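Local coordinates for Sso-CP2 metallo-carboxypetidase (Sulfolobus solfataricus, PDB 4MMO) that acts as a zinc-dependent carboxypeptidase of the M20 family, removing residues from the C-terminal end of peptides, at the interface of chains A and B. Numbering follows the deposited sequence. Chains: chain A/B, Sso-CP2 metallo-carboxypetidase.

Contact 1: the interface of chains A and B. Residues chain A 255, 266, 272, 275-276; chain B 202-203.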
ATOM      1  N   LEU A 255       3.414 -28.385  -0.715  1.00 55.19           N
ATOM      2  CA  LEU A 255       2.531 -27.227  -0.662  1.00 63.99           C
ATOM      3  C   LEU A 255       3.277 -26.003  -0.147  1.00 56.70           C
ATOM      4  O   LEU A 255       3.157 -24.914  -0.709  1.00 62.09           O
ATOM      5  CB  LEU A 255       1.316 -27.511   0.226  1.00 53.77           C
ATOM      6  CG  LEU A 255       0.367 -26.329   0.457  1.00 52.65           C
ATOM      7  CD1 LEU A 255      -0.116 -25.736  -0.860  1.00 49.24           C
ATOM      8  CD2 LEU A 255      -0.816 -26.755   1.308  1.00 45.47           C
ATOM      9  N   TYR A 266       0.323 -24.116  10.161  1.00 45.72           N
ATOM     10  CA  TYR A 266       0.109 -25.509  10.551  1.00 57.61           C
ATOM     11  C   TYR A 266       1.052 -26.451   9.805  1.00 67.61           C
ATOM     12  O   TYR A 266       1.494 -26.143   8.697  1.00 61.09           O
ATOM     13  CB  TYR A 266      -1.340 -25.916  10.285  1.00 49.55           C
ATOM     14  CG  TYR A 266      -2.354 -24.902  10.759  1.00 47.74           C
ATOM     15  CD1 TYR A 266      -2.608 -24.730  12.111  1.00 47.46           C
ATOM     16  CD2 TYR A 266      -3.057 -24.117   9.854  1.00 36.03           C
ATOM     17  CE1 TYR A 266      -3.530 -23.801  12.551  1.00 49.57           C
ATOM     18  CE2 TYR A 266      -3.985 -23.189  10.285  1.00 33.04           C
ATOM     19  CZ  TYR A 266      -4.218 -23.036  11.636  1.00 50.81           C
ATOM     20  OH  TYR A 266      -5.140 -22.114  12.080  1.00 51.18           O
ATOM     21  N   ILE A 272      -4.292 -28.582   7.969  1.00 34.28           N
ATOM     22  CA  ILE A 272      -4.216 -27.698   6.813  1.00 48.02           C
ATOM     23  C   ILE A 272      -5.484 -27.836   5.984  1.00 53.21           C
ATOM     24  O   ILE A 272      -6.061 -26.839   5.551  1.00 42.89           O
ATOM     25  CB  ILE A 272      -2.978 -28.022   5.950  1.00 43.52           C
ATOM     26  CG1 ILE A 272      -1.706 -27.594   6.686  1.00 60.02           C
ATOM     27  CG2 ILE A 272      -3.045 -27.320   4.595  1.00 42.84           C
ATOM     28  CD1 ILE A 272      -0.430 -28.150   6.094  1.00 54.50           C
ATOM     29  N   ALA A 275      -8.367 -26.075   7.893  1.00 40.85           N
ATOM     30  CA  ALA A 275      -8.263 -24.620   7.841  1.00 37.81           C
ATOM     31  C   ALA A 275      -8.598 -24.082   6.452  1.00 35.50           C
ATOM     32  O   ALA A 275      -9.377 -23.139   6.304  1.00 34.22           O
ATOM     33  CB  ALA A 275      -6.865 -24.180   8.246  1.00 36.53           C
ATOM     34  N   LEU A 276      -8.004 -24.701   5.440  1.00 38.06           N
ATOM     35  CA  LEU A 276      -8.158 -24.264   4.062  1.00 45.66           C
ATOM     36  C   LEU A 276      -9.611 -24.346   3.592  1.00 45.18           C
ATOM     37  O   LEU A 276     -10.112 -23.426   2.946  1.00 44.46           O
ATOM     38  CB  LEU A 276      -7.270 -25.124   3.160  1.00 38.20           C
ATOM     39  CG  LEU A 276      -7.142 -24.721   1.693  1.00 39.59           C
ATOM     40  CD1 LEU A 276      -6.626 -23.293   1.552  1.00 39.43           C
ATOM     41  CD2 LEU A 276      -6.221 -25.694   0.981  1.00 43.19           C
TER
ATOM     42  N   PRO B 202      -6.201 -18.761   5.346  1.00 27.89           N
ATOM     43  CA  PRO B 202      -6.244 -19.560   6.581  1.00 33.90           C
ATOM     44  C   PRO B 202      -4.917 -20.237   6.944  1.00 39.39           C
ATOM     45  O   PRO B 202      -4.727 -20.592   8.109  1.00 42.85           O
ATOM     46  CB  PRO B 202      -7.297 -20.630   6.272  1.00 35.71           C
ATOM     47  CG  PRO B 202      -8.170 -20.020   5.231  1.00 34.30           C
ATOM     48  CD  PRO B 202      -7.257 -19.162   4.396  1.00 30.44           C
ATOM     49  N   LEU B 203      -4.023 -20.404   5.972  1.00 40.08           N
ATOM     50  CA  LEU B 203      -2.809 -21.197   6.170  1.00 33.68           C
ATOM     51  C   LEU B 203      -1.570 -20.379   6.542  1.00 33.56           C
ATOM     52  O   LEU B 203      -0.560 -20.949   6.954  1.00 44.17           O
ATOM     53  CB  LEU B 203      -2.492 -22.004   4.907  1.00 31.78           C
ATOM     54  CG  LEU B 203      -3.560 -22.983   4.424  1.00 46.34           C
ATOM     55  CD1 LEU B 203      -3.045 -23.751   3.219  1.00 46.65           C
ATOM     56  CD2 LEU B 203      -3.978 -23.932   5.538  1.00 46.02           C
TER

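Contact 2: the interface of chains A and B. Residues chain A 184, 285, 309, 311; chain B 197-198, 296, 298.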
ATOM      1  N   TYR A 184     -16.067  -8.570  -0.953  1.00 42.72           N
ATOM      2  CA  TYR A 184     -15.004  -7.584  -1.134  1.00 37.67           C
ATOM      3  C   TYR A 184     -15.433  -6.269  -0.507  1.00 39.36           C
ATOM      4  O   TYR A 184     -16.571  -5.836  -0.678  1.00 39.64           O
ATOM      5  CB  TYR A 184     -14.704  -7.328  -2.614  1.00 40.32           C
ATOM      6  CG  TYR A 184     -13.992  -8.442  -3.339  1.00 49.17           C
ATOM      7  CD1 TYR A 184     -12.746  -8.885  -2.918  1.00 58.39           C
ATOM      8  CD2 TYR A 184     -14.553  -9.031  -4.468  1.00 60.38           C
ATOM      9  CE1 TYR A 184     -12.086  -9.899  -3.587  1.00 71.01           C
ATOM     10  CE2 TYR A 184     -13.899 -10.043  -5.148  1.00 54.48           C
ATOM     11  CZ  TYR A 184     -12.665 -10.472  -4.704  1.00 72.81           C
ATOM     12  OH  TYR A 184     -12.014 -11.481  -5.377  1.00 91.04           O
ATOM     13  N   ASP A 285      -6.185  -7.418   1.484  1.00 39.80           N
ATOM     14  CA  ASP A 285      -5.586  -7.558   0.162  1.00 46.09           C
ATOM     15  C   ASP A 285      -4.666  -6.391  -0.126  1.00 34.46           C
ATOM     16  O   ASP A 285      -3.736  -6.500  -0.927  1.00 45.07           O
ATOM     17  CB  ASP A 285      -6.666  -7.608  -0.920  1.00 33.42           C
ATOM     18  CG  ASP A 285      -7.636  -8.737  -0.716  1.00 33.78           C
ATOM     19  OD1 ASP A 285      -7.309  -9.880  -1.100  1.00 49.70           O
ATOM     20  OD2 ASP A 285      -8.724  -8.481  -0.170  1.00 52.84           O
ATOM     21  N   ASP A 309     -11.102  -8.795   1.759  1.00 32.57           N
ATOM     22  CA  ASP A 309     -11.959  -9.852   1.250  1.00 41.92           C
ATOM     23  C   ASP A 309     -12.269 -10.815   2.390  1.00 38.07           C
ATOM     24  O   ASP A 309     -11.376 -11.207   3.145  1.00 39.15           O
ATOM     25  CB  ASP A 309     -11.307 -10.572   0.062  1.00 39.36           C
ATOM     26  CG  ASP A 309     -10.162 -11.478   0.476  1.00 40.92           C
ATOM     27  OD1 ASP A 309      -9.085 -10.956   0.828  1.00 47.14           O
ATOM     28  OD2 ASP A 309     -10.335 -12.716   0.437  1.00 44.25           O
ATOM     29  N   ARG A 311     -13.769 -14.517   3.086  1.00 38.74           N
ATOM     30  CA  ARG A 311     -14.210 -15.805   2.558  1.00 29.66           C
ATOM     31  C   ARG A 311     -15.195 -16.398   3.549  1.00 27.91           C
ATOM     32  O   ARG A 311     -14.926 -16.439   4.749  1.00 29.91           O
ATOM     33  CB  ARG A 311     -13.034 -16.755   2.360  1.00 34.44           C
ATOM     34  CG  ARG A 311     -11.959 -16.227   1.441  1.00 36.71           C
ATOM     35  CD  ARG A 311     -12.396 -16.235  -0.008  1.00 40.11           C
ATOM     36  NE  ARG A 311     -11.373 -15.636  -0.858  1.00 44.88           N
ATOM     37  CZ  ARG A 311     -11.275 -15.820  -2.168  1.00 49.21           C
ATOM     38  NH1 ARG A 311     -12.139 -16.600  -2.806  1.00 44.41           N
ATOM     39  NH2 ARG A 311     -10.303 -15.226  -2.844  1.00 53.49           N
TER
ATOM     40  N   HIS B 197      -2.767 -16.267  -3.576  1.00 44.10           N
ATOM     41  CA  HIS B 197      -4.189 -16.036  -3.707  1.00 46.36           C
ATOM     42  C   HIS B 197      -4.809 -16.057  -2.314  1.00 36.60           C
ATOM     43  O   HIS B 197      -4.453 -16.895  -1.487  1.00 33.66           O
ATOM     44  CB  HIS B 197      -4.846 -17.094  -4.581  1.00 57.56           C
ATOM     45  CG  HIS B 197      -6.312 -16.857  -4.783  1.00 85.93           C
ATOM     46  ND1 HIS B 197      -7.277 -17.584  -4.136  1.00 97.87           N
ATOM     47  CD2 HIS B 197      -6.962 -15.908  -5.502  1.00 68.66           C
ATOM     48  CE1 HIS B 197      -8.469 -17.135  -4.476  1.00 93.39           C
ATOM     49  NE2 HIS B 197      -8.313 -16.115  -5.296  1.00 74.14           N
ATOM     50  N   SER B 198      -5.748 -15.151  -2.065  1.00 31.66           N
ATOM     51  CA  SER B 198      -6.273 -14.943  -0.718  1.00 39.71           C
ATOM     52  C   SER B 198      -7.002 -16.159  -0.150  1.00 37.64           C
ATOM     53  O   SER B 198      -7.245 -16.234   1.055  1.00 45.34           O
ATOM     54  CB  SER B 198      -7.199 -13.724  -0.679  1.00 40.05           C
ATOM     55  OG  SER B 198      -8.425 -13.985  -1.338  1.00 40.13           O
ATOM     56  N   SER B 296     -10.448  -5.252  -8.264  1.00121.53           N
ATOM     57  CA  SER B 296     -10.088  -6.157  -7.177  1.00122.88           C
ATOM     58  C   SER B 296      -9.165  -7.288  -7.620  1.00126.88           C
ATOM     59  O   SER B 296      -9.507  -8.083  -8.497  1.00134.54           O
ATOM     60  CB  SER B 296     -11.351  -6.749  -6.555  1.00119.78           C
ATOM     61  OG  SER B 296     -11.025  -7.751  -5.610  1.00116.77           O
ATOM     62  N   THR B 298      -7.443 -10.285  -5.521  1.00 59.60           N
ATOM     63  CA  THR B 298      -7.542 -10.867  -4.187  1.00 59.43           C
ATOM     64  C   THR B 298      -6.313 -11.712  -3.836  1.00 42.60           C
ATOM     65  O   THR B 298      -6.033 -12.720  -4.481  1.00 51.52           O
ATOM     66  CB  THR B 298      -8.846 -11.690  -4.032  1.00 56.56           C
ATOM     67  OG1 THR B 298      -8.857 -12.345  -2.761  1.00 79.15           O
ATOM     68  CG2 THR B 298      -9.002 -12.731  -5.143  1.00 70.93           C
TER
HETATM   69  O   HOH W   1      -9.299 -14.478   2.201  1.00 43.26           O

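Contact 1: the interface of chains A and B
B:Leu203 pushes its isobutyl group between side chains of two helices of chain A and hides 75 Å² of its surface there, far more than any other residue of the patch. Its two methyls divide the work. CD2 lies against the gamma-methyl CG2 of A:Ile272 at 3.6 Å and also reaches the methyl CB of A:Ala275, while CD1 meets CD1 of A:Leu276 at 4.0 Å. The side chains of A:Ile272 and B:Leu203 cross at about a right angle, and CG2 of the isoleucine meets both leucine methyls, whereas A:Leu276 approaches at a slant. In A:Ile272 the longer branch, through CG1, stands opposite the carbonyl carbon (chi1 -71°), which leaves the short CG2 branch to make the contact. Behind this centre A:Leu255, from helix 252-259, borders the leucine more loosely, its CD2 4.2 Å from CD1 of B:Leu203.

Outward from the leucine, B:Pro202 brings CB and CG of its ring up to A:Ala275, near the end of helix 269-278. Its CB is 4.1 Å from CB of A:Ala275 and 3.3 Å from the backbone oxygen of the same alanine, a van der Waals contact that brings the pyrrolidine up to the helix backbone. The backbone oxygen of A:Ile272 likewise faces a methyl, CD2 of B:Leu203, at 3.6 Å. At the rim the phenol ring of A:Tyr266 brings its carbon CE2 to 3.5 Å from the carbonyl oxygen of B:Pro202.

The patch is thus a hydrophobic socket: a residue at the end of the 3-10 helix 198-203 of one subunit is received by helices 252-259 and 269-278 of the other. Repeated by the two-fold axis, it probably helps to hold together the dimer expected for a protein with an M20 dimerisation region.

Contact 2: the interface of chains A and B
The hydroxyl of B:Ser198 stands between the guanidinium of A:Arg311 and the carboxylate of A:Asp309, and the two meet it differently. NH2 of A:Arg311 donates a nearly straight hydrogen bond to OG of B:Ser198 (2.7 Å, 166° at the hydrogen), with the oxygen at the edge of the guanidinium and in its plane. The serine in turn donates from OG to OD2 of A:Asp309 at 2.9 Å, coming from well above the carboxylate plane. One hydroxyl therefore accepts from a cation and donates to an anion, which is likely to polarise it. On its own side NE of A:Arg311 is in a salt bridge with OD2 of A:Asp309 at 3.4 Å, though the hydrogen bond is weak; it may help to steady the arginine, and the bend of the chain at chi2 (-73°) helps to bring the head group back toward the aspartate. A water joins OD2 of A:Asp309 to the backbone oxygen of B:Ser198.

NH2 of A:Arg311 also touches B:His197, standing above the imidazole plane and just beyond its CE1-NE2 side, with the two planes 69° apart. B:Thr298 lies against A:Tyr184, its side chain at about a right angle to the tyrosine's: CB sits at the ring edge, 3.7 Å from CE1, while CG2 approaches the phenol oxygen OH at 3.3 Å. Its OG1 makes weak hydrogen bonds with NH2 of A:Arg311 and OD1 of A:Asp285. The poorly ordered B:Ser296 places its hydroxyl over one face of the tyrosine ring, toward the rim. Putting an alanine in place of A:Tyr184 would probably open a gap beside B:Thr298, leaving CB without the ring edge, CG2 without the phenol oxygen and the threonine less firmly placed.

This polar patch of the two-fold interface, its residues within the M20 dimerisation region, probably helps to align the subunits. In the fold, chain A supplies strands 181-190, 283-290 and 303-312, and chain B inserts the start of its 3-10 helix 198-203, the short strand 196-197 and the loop containing B:Ser296 and B:Thr298.

The C-alpha centres of contact 1 and contact 2 lie about 16 Å apart, and the 3-10 helix 198-203 of chain B runs from one to the other: its first residue enters contact 2 and its last two enter contact 1. On chain A the partners differ, strands for contact 2 and helices 252-259 and 269-278, with the loop residue A:Tyr266, for contact 1. A single short segment is thus held by polar bonds at its start and by apolar packing at its end, which probably fixes how the subunits are set against each other. The two-fold symmetry gives each contact a twin with the chains exchanged.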